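Local coordinates for multidrug resistance protein (Vibrio cholerae, PDB 1YC9) that forms a trimeric outer membrane channel of the outer membrane factor family and could contribute to resistance against drugs such as puromycin and acriflavine, at residues Ala80-Val85 and Asp96-Tyr101; Val170-Val175 and Ala197-Val202. The protein carries 1 engineered substitution. All blocks are in the same frame, centred on the assembly; numbering follows the deposited sequence.

Interaction 1 (Ala80-Val85 and Asp96-Tyr101); sequences ATESKV and DGWNDY
Thr-81/Tyr-101 and Ser-83/Asn-99 are antiparallel hydrogen-bonded pairs, with the non-hydrogen-bonded pair Glu-82/Asp-100 between them, on short strand axes 4.4 Å apart whose directions differ by 151°. Thr-81 N gives to Tyr-101 O at 2.9 Å, and Ser-83 O receives Asn-99 N at 2.9 Å. On the face shared by Glu-82, Lys-84, Trp-98 and Asp-100, the indole lies against Lys-84: CB of Lys-84 sits 3.5 Å from the centroid of the Trp-98 five-membered ring, 11° off its normal, a CH-pi contact. Glu-82 bends at chi2 (75°), which brings CD over the neighbouring strand, with OE1 of Glu-82 3.3 Å from CB of Asp-100. On the other face, CB of Ser-83 approaches CE1 of Tyr-101 at 3.8 Å. Water 2 joins Tyr-101 OH, 2.7 Å away, to Ser-83 O.

The polar ends find further partners: Lys-84 NZ bonds Val-85 O and forms a salt bridge with Asp-309 of the second subunit, while Asp-100 OD2 accepts from Leu-300 N. Glu-82, Ser-83 and Lys-84 also pair with a strand of that second subunit, carrying the sheet across the interface, as in the trimeric barrel of outer membrane factors. The chemistry thus implies a contact held by backbone bonds, with its ionic link directed between subunits.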
ATOM      1  N   ALA A  80      20.821  47.912 -12.701  1.00 15.55           N
ATOM      2  CA  ALA A  80      21.018  49.086 -13.505  1.00 14.71           C
ATOM      3  C   ALA A  80      19.681  49.287 -14.189  1.00 14.88           C
ATOM      4  O   ALA A  80      19.130  48.328 -14.687  1.00 16.22           O
ATOM      5  CB  ALA A  80      22.104  48.878 -14.588  1.00 16.58           C
ATOM      6  N   THR A  81      19.202  50.496 -14.136  1.00 14.50           N
ATOM      7  CA  THR A  81      17.848  50.827 -14.550  1.00 14.03           C
ATOM      8  C   THR A  81      17.841  52.091 -15.321  1.00 14.66           C
ATOM      9  O   THR A  81      18.391  53.071 -14.916  1.00 14.98           O
ATOM     10  CB  THR A  81      16.981  51.020 -13.273  1.00 15.13           C
ATOM     11  OG1 THR A  81      17.076  49.852 -12.466  1.00 15.24           O
ATOM     12  CG2 THR A  81      15.500  51.058 -13.621  1.00 17.16           C
ATOM     13  N   GLU A  82      17.094  52.090 -16.443  1.00 14.41           N
ATOM     14  CA  GLU A  82      16.733  53.285 -17.128  1.00 13.43           C
ATOM     15  C   GLU A  82      15.281  53.580 -16.731  1.00 13.67           C
ATOM     16  O   GLU A  82      14.441  52.731 -16.838  1.00 14.95           O
ATOM     17  CB  GLU A  82      16.792  53.135 -18.664  1.00 12.98           C
ATOM     18  CG  GLU A  82      16.797  54.466 -19.391  1.00 14.45           C
ATOM     19  CD  GLU A  82      18.147  55.198 -19.321  1.00 19.55           C
ATOM     20  OE1 GLU A  82      19.085  54.618 -18.823  1.00 20.53           O
ATOM     21  OE2 GLU A  82      18.234  56.362 -19.731  1.00 26.64           O
ATOM     22  N   SER A  83      15.073  54.759 -16.208  1.00 14.01           N
ATOM     23  CA  SER A  83      13.803  55.114 -15.557  1.00 14.81           C
ATOM     24  C   SER A  83      13.405  56.542 -15.872  1.00 12.86           C
ATOM     25  O   SER A  83      14.212  57.473 -15.851  1.00 13.38           O
ATOM     26  CB  SER A  83      13.994  54.942 -14.051  1.00 16.17           C
ATOM     27  OG  SER A  83      13.026  55.647 -13.295  1.00 20.88           O
ATOM     28  N   LYS A  84      12.095  56.725 -16.089  1.00 14.95           N
ATOM     29  CA  LYS A  84      11.459  57.997 -16.256  1.00 14.05           C
ATOM     30  C   LYS A  84      10.444  58.096 -15.116  1.00 14.47           C
ATOM     31  O   LYS A  84       9.656  57.181 -14.960  1.00 13.91           O
ATOM     32  CB  LYS A  84      10.681  58.100 -17.530  1.00 15.77           C
ATOM     33  CG  LYS A  84      10.256  59.503 -17.761  1.00 19.64           C
ATOM     34  CD  LYS A  84       8.854  59.668 -17.969  1.00 22.45           C
ATOM     35  CE  LYS A  84       8.507  61.166 -18.243  1.00 22.48           C
ATOM     36  NZ  LYS A  84       7.439  61.558 -17.307  1.00 19.03           N
ATOM     37  N   VAL A  85      10.565  59.136 -14.328  1.00 14.39           N
ATOM     38  CA  VAL A  85       9.649  59.377 -13.181  1.00 17.04           C
ATOM     39  C   VAL A  85       8.502  60.240 -13.687  1.00 16.18           C
ATOM     40  O   VAL A  85       8.685  61.165 -14.508  1.00 15.36           O
ATOM     41  CB  VAL A  85      10.436  60.070 -12.056  1.00 17.99           C
ATOM     42  CG1 VAL A  85       9.572  60.443 -10.850  1.00 23.50           C
ATOM     43  CG2 VAL A  85      11.540  59.136 -11.608  1.00 20.10           C
ATOM     44  N   ASP A  96      14.161  65.015 -15.243  1.00 20.41           N
ATOM     45  CA  ASP A  96      13.428  65.101 -16.495  1.00 21.13           C
ATOM     46  C   ASP A  96      13.803  63.876 -17.302  1.00 18.58           C
ATOM     47  O   ASP A  96      14.997  63.529 -17.391  1.00 16.61           O
ATOM     48  CB  ASP A  96      13.925  66.248 -17.378  1.00 22.74           C
ATOM     49  CG  ASP A  96      13.594  67.609 -16.863  1.00 30.30           C
ATOM     50  OD1 ASP A  96      12.479  67.811 -16.333  1.00 34.00           O
ATOM     51  OD2 ASP A  96      14.412  68.557 -17.000  1.00 34.45           O
ATOM     52  N   GLY A  97      12.834  63.273 -17.967  1.00 16.75           N
ATOM     53  CA  GLY A  97      13.126  62.261 -18.971  1.00 18.10           C
ATOM     54  C   GLY A  97      13.637  60.942 -18.419  1.00 17.01           C
ATOM     55  O   GLY A  97      13.442  60.591 -17.232  1.00 15.08           O
ATOM     56  N   TRP A  98      14.288  60.194 -19.296  1.00 14.64           N
ATOM     57  CA  TRP A  98      14.725  58.847 -18.999  1.00 14.62           C
ATOM     58  C   TRP A  98      16.159  58.970 -18.549  1.00 15.06           C
ATOM     59  O   TRP A  98      16.987  59.580 -19.268  1.00 15.29           O
ATOM     60  CB  TRP A  98      14.619  57.891 -20.206  1.00 13.35           C
ATOM     61  CG  TRP A  98      13.209  57.536 -20.424  1.00 12.69           C
ATOM     62  CD1 TRP A  98      12.280  58.349 -20.971  1.00 14.02           C
ATOM     63  CD2 TRP A  98      12.577  56.327 -20.133  1.00 11.54           C
ATOM     64  NE1 TRP A  98      11.082  57.701 -21.019  1.00 14.26           N
ATOM     65  CE2 TRP A  98      11.242  56.440 -20.545  1.00 13.67           C
ATOM     66  CE3 TRP A  98      12.990  55.105 -19.635  1.00 10.05           C
ATOM     67  CZ2 TRP A  98      10.334  55.446 -20.344  1.00 12.68           C
ATOM     68  CZ3 TRP A  98      12.079  54.098 -19.474  1.00 13.33           C
ATOM     69  CH2 TRP A  98      10.763  54.275 -19.855  1.00 14.55           C
ATOM     70  N   ASN A  99      16.453  58.439 -17.371  1.00 14.99           N
ATOM     71  CA  ASN A  99      17.823  58.460 -16.832  1.00 14.79           C
ATOM     72  C   ASN A  99      18.287  57.124 -16.349  1.00 14.66           C
ATOM     73  O   ASN A  99      17.526  56.289 -16.089  1.00 13.74           O
ATOM     74  CB  ASN A  99      17.914  59.512 -15.734  1.00 15.14           C
ATOM     75  CG  ASN A  99      17.539  60.894 -16.232  1.00 17.61           C
ATOM     76  OD1 ASN A  99      16.409  61.354 -16.038  1.00 17.51           O
ATOM     77  ND2 ASN A  99      18.488  61.577 -16.871  1.00 10.95           N
ATOM     78  N   ASP A 100      19.620  56.910 -16.291  1.00 13.95           N
ATOM     79  CA  ASP A 100      20.167  55.677 -15.840  1.00 13.90           C
ATOM     80  C   ASP A 100      20.545  55.766 -14.319  1.00 14.55           C
ATOM     81  O   ASP A 100      21.004  56.807 -13.848  1.00 14.85           O
ATOM     82  CB  ASP A 100      21.425  55.314 -16.641  1.00 16.21           C
ATOM     83  CG  ASP A 100      22.454  56.354 -16.640  1.00 16.89           C
ATOM     84  OD1 ASP A 100      22.194  57.536 -16.983  1.00 16.59           O
ATOM     85  OD2 ASP A 100      23.677  56.029 -16.366  1.00 21.04           O
ATOM     86  N   TYR A 101      20.290  54.666 -13.654  1.00 14.59           N
ATOM     87  CA  TYR A 101      20.533  54.513 -12.196  1.00 15.94           C
ATOM     88  C   TYR A 101      21.232  53.234 -11.987  1.00 15.29           C
ATOM     89  O   TYR A 101      21.023  52.242 -12.703  1.00 17.01           O
ATOM     90  CB  TYR A 101      19.204  54.462 -11.493  1.00 14.65           C
ATOM     91  CG  TYR A 101      18.405  55.715 -11.609  1.00 14.63           C
ATOM     92  CD1 TYR A 101      17.551  55.925 -12.682  1.00 16.07           C
ATOM     93  CD2 TYR A 101      18.382  56.646 -10.595  1.00 15.93           C
ATOM     94  CE1 TYR A 101      16.847  57.083 -12.789  1.00 14.10           C
ATOM     95  CE2 TYR A 101      17.621  57.803 -10.657  1.00 16.79           C
ATOM     96  CZ  TYR A 101      16.834  58.030 -11.777  1.00 19.47           C
ATOM     97  OH  TYR A 101      16.044  59.171 -11.837  1.00 16.81           O
TER
HETATM   98  O   HOH W   1      19.097  50.602 -10.601  1.00 14.80           O
HETATM   99  O   HOH W   2      14.634  59.542 -14.106  1.00 14.92           O
HETATM  100  O   HOH W   3      12.590  61.139 -14.901  1.00 14.27           O

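Interaction 2 (Val170-Val175 and Ala197-Val202); sequences VRNKTV and AVAASV
Arg-171 has CG anti to the carbonyl carbon (chi1 -57°), and a bend at chi2 (-52°) brings CD against Val-198. The aliphatic part of the arginine, rather than its charge, therefore makes the contact. CD meets Val-198 CG1 at 3.7 Å, the two side chains crossing obliquely, and this methyl lies near the plane of the guanidinium, at its edge. One carbon earlier, Arg-171 CG touches Val-202 CG2 at 4.0 Å, where the side chains run at about a right angle to one another.

Ala-199 is the centre of the contact. Its short side chain allows the backbones to come close, with CA of Arg-171 and CA of Ala-199 only 5.2 Å apart. Its CB meets Arg-171 CB at 3.9 Å, while Asn-172 OD1 lies 3.7 Å from that same methyl. Val-175 adds a looser apolar touch, its CG2 standing 4.3 Å from Ala-199 CB. No hydrogen bond links the two segments, so van der Waals packing accounts for their direct association.

The polar end of Arg-171 is directed to a third helix, 398-433, where NE makes a long, weak ion pair with Glu-405. Thr-174 also bonds that carboxylate, and Tyr-398 packs on both Thr-174 and Val-198. Ala-200 and Ser-201, on helix 189-223, pack against Ala-376 and Asn-411 of the second subunit.

The segment axes approach to 8.9 Å at 160° between directions, evidence for a close antiparallel pair. Helices 117-183 and 189-223, joined by a short connection, form a helical hairpin, an arrangement characteristic of the coiled-coil alpha-barrel of outer membrane factors.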
ATOM      1  N   VAL A 170      10.378 -45.386  -3.626  1.00 32.84           N
ATOM      2  CA  VAL A 170       9.561 -46.419  -3.054  1.00 32.88           C
ATOM      3  C   VAL A 170       8.318 -46.743  -3.912  1.00 32.70           C
ATOM      4  O   VAL A 170       8.031 -47.935  -4.159  1.00 30.76           O
ATOM      5  CB  VAL A 170       9.173 -46.051  -1.608  1.00 33.31           C
ATOM      6  CG1 VAL A 170       8.135 -47.021  -1.047  1.00 35.02           C
ATOM      7  CG2 VAL A 170      10.445 -46.048  -0.724  1.00 33.61           C
ATOM      8  N   ARG A 171       7.597 -45.710  -4.350  1.00 31.21           N
ATOM      9  CA  ARG A 171       6.440 -45.882  -5.214  1.00 30.82           C
ATOM     10  C   ARG A 171       6.768 -46.651  -6.490  1.00 29.38           C
ATOM     11  O   ARG A 171       5.951 -47.469  -6.922  1.00 30.16           O
ATOM     12  CB  ARG A 171       5.776 -44.537  -5.602  1.00 30.65           C
ATOM     13  CG  ARG A 171       5.324 -43.669  -4.433  1.00 33.14           C
ATOM     14  CD  ARG A 171       4.469 -44.356  -3.435  1.00 32.17           C
ATOM     15  NE  ARG A 171       4.171 -43.605  -2.210  1.00 35.06           N
ATOM     16  CZ  ARG A 171       4.994 -43.481  -1.157  1.00 35.17           C
ATOM     17  NH1 ARG A 171       6.222 -44.009  -1.150  1.00 37.28           N
ATOM     18  NH2 ARG A 171       4.573 -42.833  -0.083  1.00 37.38           N
ATOM     19  N   ASN A 172       7.914 -46.362  -7.088  1.00 29.77           N
ATOM     20  CA  ASN A 172       8.400 -47.050  -8.265  1.00 31.40           C
ATOM     21  C   ASN A 172       8.720 -48.515  -7.926  1.00 32.99           C
ATOM     22  O   ASN A 172       8.365 -49.428  -8.698  1.00 31.66           O
ATOM     23  CB  ASN A 172       9.608 -46.333  -8.848  1.00 31.09           C
ATOM     24  CG  ASN A 172       9.229 -45.007  -9.523  1.00 29.36           C
ATOM     25  OD1 ASN A 172       8.082 -44.790  -9.846  1.00 30.38           O
ATOM     26  ND2 ASN A 172      10.197 -44.142  -9.732  1.00 29.74           N
ATOM     27  N   LYS A 173       9.303 -48.738  -6.742  1.00 34.23           N
ATOM     28  CA  LYS A 173       9.617 -50.111  -6.285  1.00 36.24           C
ATOM     29  C   LYS A 173       8.330 -50.911  -6.046  1.00 36.14           C
ATOM     30  O   LYS A 173       8.291 -52.114  -6.279  1.00 36.97           O
ATOM     31  CB  LYS A 173      10.502 -50.111  -5.014  1.00 36.47           C
ATOM     32  CG  LYS A 173      12.011 -50.024  -5.265  1.00 38.89           C
ATOM     33  CD  LYS A 173      12.534 -51.377  -5.755  1.00 44.02           C
ATOM     34  CE  LYS A 173      14.074 -51.455  -5.883  1.00 47.00           C
ATOM     35  NZ  LYS A 173      14.421 -52.845  -6.331  1.00 48.94           N
ATOM     36  N   THR A 174       7.268 -50.245  -5.643  1.00 36.57           N
ATOM     37  CA  THR A 174       5.995 -50.886  -5.414  1.00 37.33           C
ATOM     38  C   THR A 174       5.301 -51.265  -6.730  1.00 37.99           C
ATOM     39  O   THR A 174       4.688 -52.341  -6.835  1.00 38.25           O
ATOM     40  CB  THR A 174       5.103 -49.966  -4.619  1.00 37.35           C
ATOM     41  OG1 THR A 174       5.728 -49.674  -3.363  1.00 39.71           O
ATOM     42  CG2 THR A 174       3.801 -50.633  -4.236  1.00 38.08           C
ATOM     43  N   VAL A 175       5.346 -50.363  -7.704  1.00 36.56           N
ATOM     44  CA  VAL A 175       4.834 -50.670  -9.040  1.00 36.85           C
ATOM     45  C   VAL A 175       5.491 -51.952  -9.541  1.00 37.75           C
ATOM     46  O   VAL A 175       4.802 -52.853  -9.988  1.00 37.33           O
ATOM     47  CB  VAL A 175       5.106 -49.532 -10.026  1.00 36.05           C
ATOM     48  CG1 VAL A 175       5.007 -50.017 -11.506  1.00 34.48           C
ATOM     49  CG2 VAL A 175       4.151 -48.379  -9.749  1.00 34.44           C
ATOM     50  N   ALA A 197      -0.673 -44.894 -10.817  1.00 24.75           N
ATOM     51  CA  ALA A 197      -1.324 -43.600 -10.671  1.00 25.94           C
ATOM     52  C   ALA A 197      -0.685 -42.864  -9.466  1.00 25.94           C
ATOM     53  O   ALA A 197      -0.267 -41.682  -9.593  1.00 24.88           O
ATOM     54  CB  ALA A 197      -2.776 -43.765 -10.467  1.00 26.13           C
ATOM     55  N   VAL A 198      -0.508 -43.601  -8.377  1.00 25.60           N
ATOM     56  CA  VAL A 198       0.183 -43.073  -7.190  1.00 26.80           C
ATOM     57  C   VAL A 198       1.583 -42.576  -7.555  1.00 26.61           C
ATOM     58  O   VAL A 198       1.944 -41.429  -7.210  1.00 26.26           O
ATOM     59  CB  VAL A 198       0.229 -44.114  -6.030  1.00 27.79           C
ATOM     60  CG1 VAL A 198       1.183 -43.660  -4.888  1.00 27.91           C
ATOM     61  CG2 VAL A 198      -1.140 -44.328  -5.464  1.00 28.74           C
ATOM     62  N   ALA A 199       2.371 -43.378  -8.279  1.00 25.68           N
ATOM     63  CA  ALA A 199       3.763 -43.014  -8.576  1.00 26.04           C
ATOM     64  C   ALA A 199       3.834 -41.766  -9.479  1.00 25.66           C
ATOM     65  O   ALA A 199       4.724 -40.936  -9.318  1.00 25.05           O
ATOM     66  CB  ALA A 199       4.499 -44.127  -9.262  1.00 26.35           C
ATOM     67  N   ALA A 200       2.926 -41.685 -10.449  1.00 25.12           N
ATOM     68  CA  ALA A 200       2.904 -40.592 -11.395  1.00 25.50           C
ATOM     69  C   ALA A 200       2.551 -39.300 -10.617  1.00 25.38           C
ATOM     70  O   ALA A 200       3.183 -38.269 -10.808  1.00 24.71           O
ATOM     71  CB  ALA A 200       1.910 -40.853 -12.507  1.00 24.99           C
ATOM     72  N   SER A 201       1.574 -39.409  -9.738  1.00 25.69           N
ATOM     73  CA  SER A 201       1.176 -38.315  -8.869  1.00 26.80           C
ATOM     74  C   SER A 201       2.291 -37.816  -7.951  1.00 26.00           C
ATOM     75  O   SER A 201       2.451 -36.601  -7.795  1.00 25.15           O
ATOM     76  CB  SER A 201       0.006 -38.737  -8.003  1.00 27.00           C
ATOM     77  OG  SER A 201      -0.485 -37.607  -7.345  1.00 33.96           O
ATOM     78  N   VAL A 202       3.044 -38.740  -7.355  1.00 24.32           N
ATOM     79  CA  VAL A 202       4.177 -38.378  -6.499  1.00 24.22           C
ATOM     80  C   VAL A 202       5.254 -37.716  -7.318  1.00 24.42           C
ATOM     81  O   VAL A 202       5.799 -36.708  -6.902  1.00 23.38           O
ATOM     82  CB  VAL A 202       4.712 -39.582  -5.693  1.00 24.33           C
ATOM     83  CG1 VAL A 202       5.929 -39.182  -4.880  1.00 23.84           C
ATOM     84  CG2 VAL A 202       3.642 -40.048  -4.739  1.00 23.66           C
TER

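Interactions 1 and 2 follow each other along the chain on opposite sides of its centre, with centres 102 Å apart and nearest atoms about 86 Å apart. They share no element, although strand 98-111 leads directly to helix 117-183. The strand contact, 80-85 with 96-101, is a surface one burying 534 Å² between its segments; the helix contact, 170-175 with 197-202, is partly buried and covers 203 Å². Backbone hydrogen bonds and waters distinguish the former, aliphatic contacts around an alanine the latter. Both touch the second subunit, interaction 1 through sheet pairing and a salt bridge to that subunit, interaction 2 through side-chain packing.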